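Putative methylthioribose-1-phosphate isomerase (Pyrococcus horikoshii OT3, PDB 6A34) catalyses the interconversion of 5-methylthioribose 1-phosphate and 5-methylthioribulose 1-phosphate in methionine salvage. Local coordinates at the interface of chains A and B. Residues are numbered along the deposited sequence; one frame, centred on the assembly and turned at random. Chains: chain A/B, Putative methylthioribose-1-phosphate isomerase.

Contact 1: the interface of chains A and B. Residues chain A 200, 208, 224-225; chain B 304-305, 312-313, 316-319.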
ATOM      1  N   GLU A 200      -4.970  -0.861  -4.945  1.00 29.36           N
ATOM      2  CA  GLU A 200      -4.240  -2.031  -5.437  1.00 29.38           C
ATOM      3  C   GLU A 200      -4.349  -3.195  -4.444  1.00 30.22           C
ATOM      4  O   GLU A 200      -4.370  -4.363  -4.877  1.00 33.98           O
ATOM      5  CB  GLU A 200      -2.796  -1.671  -5.789  1.00 32.17           C
ATOM      6  CG  GLU A 200      -1.931  -1.143  -4.648  1.00 33.54           C
ATOM      7  CD  GLU A 200      -0.481  -0.928  -5.086  1.00 36.70           C
ATOM      8  OE1 GLU A 200      -0.222  -1.164  -6.285  1.00 35.57           O
ATOM      9  OE2 GLU A 200       0.403  -0.559  -4.235  1.00 31.22           O
ATOM     10  N   ALA A 208      -5.192  -4.786  -8.003  1.00 29.55           N
ATOM     11  CA  ALA A 208      -4.449  -4.482  -9.220  1.00 33.99           C
ATOM     12  C   ALA A 208      -4.575  -5.650 -10.212  1.00 34.49           C
ATOM     13  O   ALA A 208      -4.763  -5.434 -11.420  1.00 33.03           O
ATOM     14  CB  ALA A 208      -3.004  -4.217  -8.858  1.00 32.49           C
ATOM     15  N   LEU A 224      -6.527   2.927 -11.038  1.00 27.78           N
ATOM     16  CA  LEU A 224      -5.824   2.074 -10.067  1.00 28.24           C
ATOM     17  C   LEU A 224      -4.879   2.964  -9.258  1.00 29.29           C
ATOM     18  O   LEU A 224      -4.227   3.799  -9.849  1.00 29.53           O
ATOM     19  CB  LEU A 224      -5.062   0.997 -10.837  1.00 28.46           C
ATOM     20  CG  LEU A 224      -4.181   0.082 -10.004  1.00 29.34           C
ATOM     21  CD1 LEU A 224      -5.027  -0.758  -9.053  1.00 29.16           C
ATOM     22  CD2 LEU A 224      -3.368  -0.826 -10.923  1.00 30.22           C
ATOM     23  N   ILE A 225      -4.928   2.877  -7.919  1.00 31.35           N
ATOM     24  CA  ILE A 225      -4.075   3.704  -7.038  1.00 31.91           C
ATOM     25  C   ILE A 225      -3.382   2.844  -5.976  1.00 32.42           C
ATOM     26  O   ILE A 225      -3.874   1.764  -5.567  1.00 31.91           O
ATOM     27  CB  ILE A 225      -4.883   4.797  -6.320  1.00 32.10           C
ATOM     28  CG1 ILE A 225      -6.028   4.194  -5.505  1.00 29.82           C
ATOM     29  CG2 ILE A 225      -5.362   5.902  -7.266  1.00 30.66           C
ATOM     30  CD1 ILE A 225      -6.674   5.217  -4.636  1.00 29.84           C
TER
ATOM     31  N   VAL B 304       3.049   2.299 -10.387  1.00 31.05           N
ATOM     32  CA  VAL B 304       1.888   1.598  -9.791  1.00 34.39           C
ATOM     33  C   VAL B 304       1.652   0.265 -10.505  1.00 30.76           C
ATOM     34  O   VAL B 304       1.324  -0.720  -9.885  1.00 29.56           O
ATOM     35  CB  VAL B 304       0.612   2.450  -9.839  1.00 32.85           C
ATOM     36  CG1 VAL B 304      -0.597   1.678  -9.328  1.00 33.55           C
ATOM     37  CG2 VAL B 304       0.788   3.726  -9.049  1.00 36.07           C
ATOM     38  N   LEU B 305       1.853   0.261 -11.817  1.00 31.97           N
ATOM     39  CA  LEU B 305       1.557  -0.871 -12.667  1.00 29.90           C
ATOM     40  C   LEU B 305       2.576  -1.984 -12.446  1.00 33.26           C
ATOM     41  O   LEU B 305       2.266  -3.117 -12.767  1.00 37.26           O
ATOM     42  CB  LEU B 305       1.620  -0.412 -14.112  1.00 27.33           C
ATOM     43  CG  LEU B 305       0.549   0.554 -14.582  1.00 29.62           C
ATOM     44  CD1 LEU B 305       0.899   1.060 -16.000  1.00 32.45           C
ATOM     45  CD2 LEU B 305      -0.839  -0.112 -14.564  1.00 27.92           C
ATOM     46  N   ILE B 312       2.453  -6.141 -12.342  1.00 36.37           N
ATOM     47  CA  ILE B 312       1.442  -6.692 -11.453  1.00 38.05           C
ATOM     48  C   ILE B 312       0.047  -6.364 -11.985  1.00 37.24           C
ATOM     49  O   ILE B 312      -0.864  -7.057 -11.641  1.00 41.13           O
ATOM     50  CB  ILE B 312       1.643  -6.220  -9.988  1.00 43.63           C
ATOM     51  CG1 ILE B 312       1.717  -4.699  -9.826  1.00 45.12           C
ATOM     52  CG2 ILE B 312       2.891  -6.851  -9.385  1.00 41.64           C
ATOM     53  CD1 ILE B 312       0.401  -4.011  -9.596  1.00 54.35           C
ATOM     54  N   ALA B 313      -0.117  -5.301 -12.793  1.00 42.56           N
ATOM     55  CA  ALA B 313      -1.435  -4.850 -13.258  1.00 36.19           C
ATOM     56  C   ALA B 313      -1.582  -5.025 -14.765  1.00 39.21           C
ATOM     57  O   ALA B 313      -0.603  -5.118 -15.503  1.00 36.10           O
ATOM     58  CB  ALA B 313      -1.656  -3.411 -12.891  1.00 40.56           C
ATOM     59  N   VAL B 316      -4.269  -0.254 -17.383  1.00 38.58           N
ATOM     60  CA  VAL B 316      -5.456   0.492 -16.995  1.00 35.06           C
ATOM     61  C   VAL B 316      -4.995   1.872 -16.568  1.00 31.91           C
ATOM     62  O   VAL B 316      -3.829   2.090 -16.238  1.00 27.86           O
ATOM     63  CB  VAL B 316      -6.222  -0.198 -15.843  1.00 37.68           C
ATOM     64  CG1 VAL B 316      -6.836  -1.500 -16.304  1.00 39.39           C
ATOM     65  CG2 VAL B 316      -5.331  -0.416 -14.620  1.00 35.00           C
ATOM     66  N   PRO B 317      -5.893   2.865 -16.538  1.00 31.09           N
ATOM     67  CA  PRO B 317      -5.486   4.187 -16.062  1.00 32.48           C
ATOM     68  C   PRO B 317      -5.048   4.084 -14.583  1.00 34.89           C
ATOM     69  O   PRO B 317      -5.508   3.206 -13.832  1.00 33.83           O
ATOM     70  CB  PRO B 317      -6.731   5.045 -16.334  1.00 34.22           C
ATOM     71  CG  PRO B 317      -7.528   4.244 -17.372  1.00 34.32           C
ATOM     72  CD  PRO B 317      -7.292   2.797 -16.978  1.00 34.27           C
ATOM     73  N   VAL B 318      -4.100   4.938 -14.209  1.00 34.55           N
ATOM     74  CA  VAL B 318      -3.544   5.026 -12.883  1.00 36.62           C
ATOM     75  C   VAL B 318      -3.629   6.499 -12.456  1.00 36.38           C
ATOM     76  O   VAL B 318      -3.598   7.401 -13.286  1.00 35.62           O
ATOM     77  CB  VAL B 318      -2.088   4.494 -12.858  1.00 37.90           C
ATOM     78  CG1 VAL B 318      -1.297   5.011 -11.667  1.00 40.22           C
ATOM     79  CG2 VAL B 318      -2.014   2.972 -12.902  1.00 35.16           C
ATOM     80  N   TYR B 319      -3.718   6.725 -11.141  1.00 35.18           N
ATOM     81  CA  TYR B 319      -3.410   7.994 -10.524  1.00 31.98           C
ATOM     82  C   TYR B 319      -2.266   7.748  -9.526  1.00 33.41           C
ATOM     83  O   TYR B 319      -2.352   6.849  -8.630  1.00 30.00           O
ATOM     84  CB  TYR B 319      -4.694   8.543  -9.898  1.00 36.96           C
ATOM     85  CG  TYR B 319      -4.623   9.925  -9.302  1.00 39.04           C
ATOM     86  CD1 TYR B 319      -4.195  10.998 -10.071  1.00 47.46           C
ATOM     87  CD2 TYR B 319      -5.037  10.185  -8.003  1.00 35.40           C
ATOM     88  CE1 TYR B 319      -4.144  12.289  -9.562  1.00 47.26           C
ATOM     89  CE2 TYR B 319      -4.999  11.474  -7.484  1.00 38.70           C
ATOM     90  CZ  TYR B 319      -4.556  12.533  -8.265  1.00 42.25           C
ATOM     91  OH  TYR B 319      -4.484  13.816  -7.804  1.00 47.30           O
TER
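Peptide planes are the flat groups that meet here: the two peptide groups flanking A:Leu224 CA meet chain B edge-on, N-H toward B:Pro317 and C=O toward B:Tyr319, rather than by stacking. A:Leu224 N donates to B:Pro317 O at 3.0 Å, nearly straight at the hydrogen (167°), and B:Tyr319 N returns a longer bond of 3.2 Å to A:Leu224 O. In each bond the donor is tilted 26° from the plane of the accepting carbonyl. This pairing is a parallel beta bridge between A:Leu224 and B:Val318, whose CG1 lies beside A:Leu224 O. B:Tyr319 meets A:Ile225 CG2 through its carbonyl O (3.4 Å) and its CB (3.8 Å), the two side chains running obliquely to each other.

A:Leu224 hides more surface than any other residue of the patch, 82 Å². Its CG is anti to the backbone N (chi1 175°), which carries the isobutyl group toward chain B. The CD2 branch does the touching, 3.7 Å from B:Ala313 CB. A:Leu224 CG lies 4.0 Å from B:Val304 CG1, these two side chains lying alongside each other and pointing opposite ways, while A:Leu224 CB packs against B:Val316 CG2 at 4.0 Å. Beside this cluster, B:Ile312 extends CD1 to A:Ala208 CB on helix 206-217, a slightly tight 3.5 Å.

By this bridge, the B:Pro317 to B:Tyr319 stretch, a loop in its own chain, lies parallel beside strand 222-225 of chain A and adds to its edge. Backbone pairing fixes the register and aliphatic packing covers it, so the patch and its twin probably help hold the two isomerase subunits together.

Contact 2: the interface of chains A and B. Residues chain A 166, 201-202, 227-228, 259-260, 263, 324; chain B 228, 263, 267.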
ATOM      1  N   HIS A 166     -11.898  -1.660  -2.632  1.00 30.91           N
ATOM      2  CA  HIS A 166     -10.765  -2.268  -2.035  1.00 29.41           C
ATOM      3  C   HIS A 166     -10.813  -3.765  -2.328  1.00 31.15           C
ATOM      4  O   HIS A 166     -11.881  -4.383  -2.298  1.00 32.07           O
ATOM      5  CB  HIS A 166     -10.793  -1.962  -0.533  1.00 29.08           C
ATOM      6  CG  HIS A 166      -9.484  -2.149   0.168  1.00 29.48           C
ATOM      7  ND1 HIS A 166      -8.482  -1.214   0.111  1.00 29.97           N
ATOM      8  CD2 HIS A 166      -9.016  -3.135   0.963  1.00 30.53           C
ATOM      9  CE1 HIS A 166      -7.448  -1.619   0.837  1.00 29.12           C
ATOM     10  NE2 HIS A 166      -7.746  -2.788   1.375  1.00 27.96           N
ATOM     11  N   THR A 201      -4.356  -2.863  -3.136  1.00 29.44           N
ATOM     12  CA  THR A 201      -4.582  -3.771  -1.996  1.00 28.46           C
ATOM     13  C   THR A 201      -3.401  -4.720  -1.739  1.00 28.31           C
ATOM     14  O   THR A 201      -3.487  -5.958  -1.909  1.00 27.46           O
ATOM     15  CB  THR A 201      -5.891  -4.553  -2.153  1.00 28.92           C
ATOM     16  OG1 THR A 201      -6.899  -3.678  -2.666  1.00 28.20           O
ATOM     17  CG2 THR A 201      -6.369  -5.110  -0.829  1.00 28.89           C
ATOM     18  N   ARG A 202      -2.301  -4.129  -1.276  1.00 27.45           N
ATOM     19  CA  ARG A 202      -1.165  -4.851  -0.757  1.00 26.19           C
ATOM     20  C   ARG A 202      -1.599  -5.574   0.516  1.00 28.36           C
ATOM     21  O   ARG A 202      -2.531  -5.129   1.178  1.00 27.86           O
ATOM     22  CB  ARG A 202       0.000  -3.898  -0.444  1.00 25.73           C
ATOM     23  CG  ARG A 202       0.883  -3.553  -1.638  1.00 26.90           C
ATOM     24  CD  ARG A 202       1.772  -4.700  -2.097  1.00 27.46           C
ATOM     25  NE  ARG A 202       2.850  -4.978  -1.168  1.00 27.64           N
ATOM     26  CZ  ARG A 202       3.632  -6.044  -1.227  1.00 26.71           C
ATOM     27  NH1 ARG A 202       3.344  -7.033  -2.064  1.00 23.00           N
ATOM     28  NH2 ARG A 202       4.688  -6.101  -0.433  1.00 24.84           N
ATOM     29  N   ASP A 227      -2.530   2.122  -2.142  1.00 26.75           N
ATOM     30  CA  ASP A 227      -3.381   2.172  -0.929  1.00 25.85           C
ATOM     31  C   ASP A 227      -3.194   3.493  -0.184  1.00 26.10           C
ATOM     32  O   ASP A 227      -4.139   4.059   0.339  1.00 29.87           O
ATOM     33  CB  ASP A 227      -3.045   0.971  -0.060  1.00 24.38           C
ATOM     34  CG  ASP A 227      -3.328  -0.337  -0.776  1.00 26.32           C
ATOM     35  OD1 ASP A 227      -4.418  -0.420  -1.406  1.00 24.10           O
ATOM     36  OD2 ASP A 227      -2.459  -1.268  -0.702  1.00 26.14           O
ATOM     37  N   ASN A 228      -1.936   3.931  -0.117  1.00 29.74           N
ATOM     38  CA  ASN A 228      -1.517   5.193   0.437  1.00 30.55           C
ATOM     39  C   ASN A 228      -2.338   6.347  -0.130  1.00 28.19           C
ATOM     40  O   ASN A 228      -2.478   7.371   0.509  1.00 30.30           O
ATOM     41  CB  ASN A 228      -0.030   5.482   0.145  1.00 30.85           C
ATOM     42  CG  ASN A 228       0.896   4.861   1.165  1.00 34.41           C
ATOM     43  OD1 ASN A 228       0.512   4.685   2.334  1.00 35.97           O
ATOM     44  ND2 ASN A 228       2.105   4.546   0.744  1.00 27.33           N
ATOM     45  N   ILE A 259      -7.214  -6.476   4.776  1.00 26.58           N
ATOM     46  CA  ILE A 259      -6.409  -5.475   5.447  1.00 28.43           C
ATOM     47  C   ILE A 259      -6.432  -4.165   4.649  1.00 26.19           C
ATOM     48  O   ILE A 259      -6.281  -4.126   3.411  1.00 27.08           O
ATOM     49  CB  ILE A 259      -4.983  -5.997   5.671  1.00 29.98           C
ATOM     50  CG1 ILE A 259      -4.193  -5.106   6.625  1.00 32.48           C
ATOM     51  CG2 ILE A 259      -4.262  -6.173   4.343  1.00 32.82           C
ATOM     52  CD1 ILE A 259      -4.623  -5.225   8.068  1.00 33.89           C
ATOM     53  N   GLY A 260      -6.698  -3.083   5.372  1.00 24.80           N
ATOM     54  CA  GLY A 260      -6.866  -1.765   4.761  1.00 25.22           C
ATOM     55  C   GLY A 260      -8.287  -1.239   4.832  1.00 23.25           C
ATOM     56  O   GLY A 260      -8.499  -0.057   4.664  1.00 26.98           O
ATOM     57  N   MET A 263      -8.768   1.155   7.647  1.00 29.49           N
ATOM     58  CA  MET A 263      -8.129   2.439   7.246  1.00 28.56           C
ATOM     59  C   MET A 263      -9.118   3.315   6.461  1.00 26.50           C
ATOM     60  O   MET A 263      -9.259   4.526   6.740  1.00 23.56           O
ATOM     61  CB  MET A 263      -6.880   2.211   6.392  1.00 31.23           C
ATOM     62  CG  MET A 263      -6.284   3.536   5.828  1.00 36.29           C
ATOM     63  SD  MET A 263      -6.658   3.763   4.060  1.00 48.07           S
ATOM     64  CE  MET A 263      -5.499   2.527   3.481  1.00 36.88           C
ATOM     65  N   ASP A 324      -8.422  -6.980   8.655  1.00 28.06           N
ATOM     66  CA  ASP A 324      -8.664  -6.181   9.809  1.00 29.35           C
ATOM     67  C   ASP A 324     -10.165  -6.237  10.144  1.00 30.81           C
ATOM     68  O   ASP A 324     -10.968  -6.876   9.435  1.00 27.74           O
ATOM     69  CB  ASP A 324      -8.083  -4.781   9.643  1.00 29.30           C
ATOM     70  CG  ASP A 324      -8.561  -3.952   8.463  1.00 30.06           C
ATOM     71  OD1 ASP A 324      -9.703  -4.185   7.999  1.00 26.76           O
ATOM     72  OD2 ASP A 324      -7.797  -3.036   8.054  1.00 30.09           O
TER
ATOM     73  N   ASN B 228      -1.510  -0.607   4.298  1.00 27.96           N
ATOM     74  CA  ASN B 228      -2.890  -0.920   4.683  1.00 27.53           C
ATOM     75  C   ASN B 228      -2.969  -1.324   6.159  1.00 27.73           C
ATOM     76  O   ASN B 228      -3.993  -1.188   6.755  1.00 27.63           O
ATOM     77  CB  ASN B 228      -3.430  -2.101   3.872  1.00 26.47           C
ATOM     78  CG  ASN B 228      -4.049  -1.698   2.558  1.00 24.60           C
ATOM     79  OD1 ASN B 228      -4.608  -0.608   2.439  1.00 24.26           O
ATOM     80  ND2 ASN B 228      -3.955  -2.567   1.580  1.00 21.53           N
ATOM     81  N   MET B 263      -2.785   9.988   5.335  1.00 29.39           N
ATOM     82  CA  MET B 263      -3.444   8.806   5.871  1.00 30.98           C
ATOM     83  C   MET B 263      -2.973   8.534   7.311  1.00 29.34           C
ATOM     84  O   MET B 263      -3.789   8.323   8.226  1.00 28.17           O
ATOM     85  CB  MET B 263      -3.192   7.582   4.995  1.00 31.81           C
ATOM     86  CG  MET B 263      -3.907   6.344   5.493  1.00 34.46           C
ATOM     87  SD  MET B 263      -2.761   5.283   6.362  1.00 45.04           S
ATOM     88  CE  MET B 263      -1.906   4.600   4.949  1.00 33.65           C
ATOM     89  N   LEU B 267      -5.187   8.689  10.891  1.00 29.86           N
ATOM     90  CA  LEU B 267      -5.285   7.555  11.784  1.00 31.52           C
ATOM     91  C   LEU B 267      -4.690   7.839  13.156  1.00 32.86           C
ATOM     92  O   LEU B 267      -5.226   7.302  14.146  1.00 32.53           O
ATOM     93  CB  LEU B 267      -4.610   6.340  11.182  1.00 32.71           C
ATOM     94  CG  LEU B 267      -5.271   5.891   9.893  1.00 38.60           C
ATOM     95  CD1 LEU B 267      -4.320   4.953   9.167  1.00 46.53           C
ATOM     96  CD2 LEU B 267      -6.609   5.245  10.185  1.00 36.85           C
TER
HETATM   97  O   HOH W   1      -1.038  -1.350   1.511  1.00 26.12           O
HETATM   98  O   HOH W   2      -6.036  -1.330   8.536  1.00 34.48           O
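B:Asn228, in the 3-10 turn 227-229 with helical backbone angles, presses its CB and CG against CA of A:Gly260, where phi is positive (111°). The side chain leaves with CG anti to the carbonyl carbon (chi1 -87°), directing the amide into chain A. There ND2 donates to A:Arg202 O at 3.0 Å, lying in the carbonyl plane on a lone pair and bent moderately at the hydrogen (155°). A:Asp227 OD2 is also 3.0 Å from ND2, but the N-H points away, so this is proximity without a hydrogen bond. The A:Asp227 carboxylate is instead held by backbone donors: A:Thr201 N to OD1 and A:Arg202 N to OD2, each on a syn lone pair. That grip probably helps position the A:Arg202 backbone, and with it the carbonyl that accepts from B:Asn228.

A:His166 meets the amide tip to tip, its ring steeply turned against it, with CE1 3.4 Å from B:Asn228 OD1. Its NE2 donates to A:Ile259 O at 2.8 Å, which helps fix the ring's rotation. Waters tie down the B:Asn228 backbone: water 1 links its N to A:Asp227 OD2 (2.6 Å from the water), and water 2, 2.7 Å from B:Asn228 O, reaches A:Asp324 OD2.

Near the two-fold axis, A:Met263 and B:Met263 cross at about a right angle, their CG atoms 3.7 Å apart. The bent A:Met263 chain brings its methyl CE to 3.4 Å from B:Asn228 OD1.

About 15 Å separates the C-alpha centres of contact 1 and contact 2, and on chain A they draw on neighbouring stretches of sequence. Strand 222-225 serves contact 1, and the 3-10 helix 227-229, one residue further on, serves contact 2; A:Glu200 likewise borders A:Thr201 and A:Arg202. Two-fold symmetry repeats both in the other half of the interface. Contact 2 is centred about 13 Å from A:Asp247, the predicted proton donor, whereas contact 1 is about 21 Å from B:Asp247. Subunit pairing may therefore help support the surroundings of the active site, although the structure alone does not show such coupling.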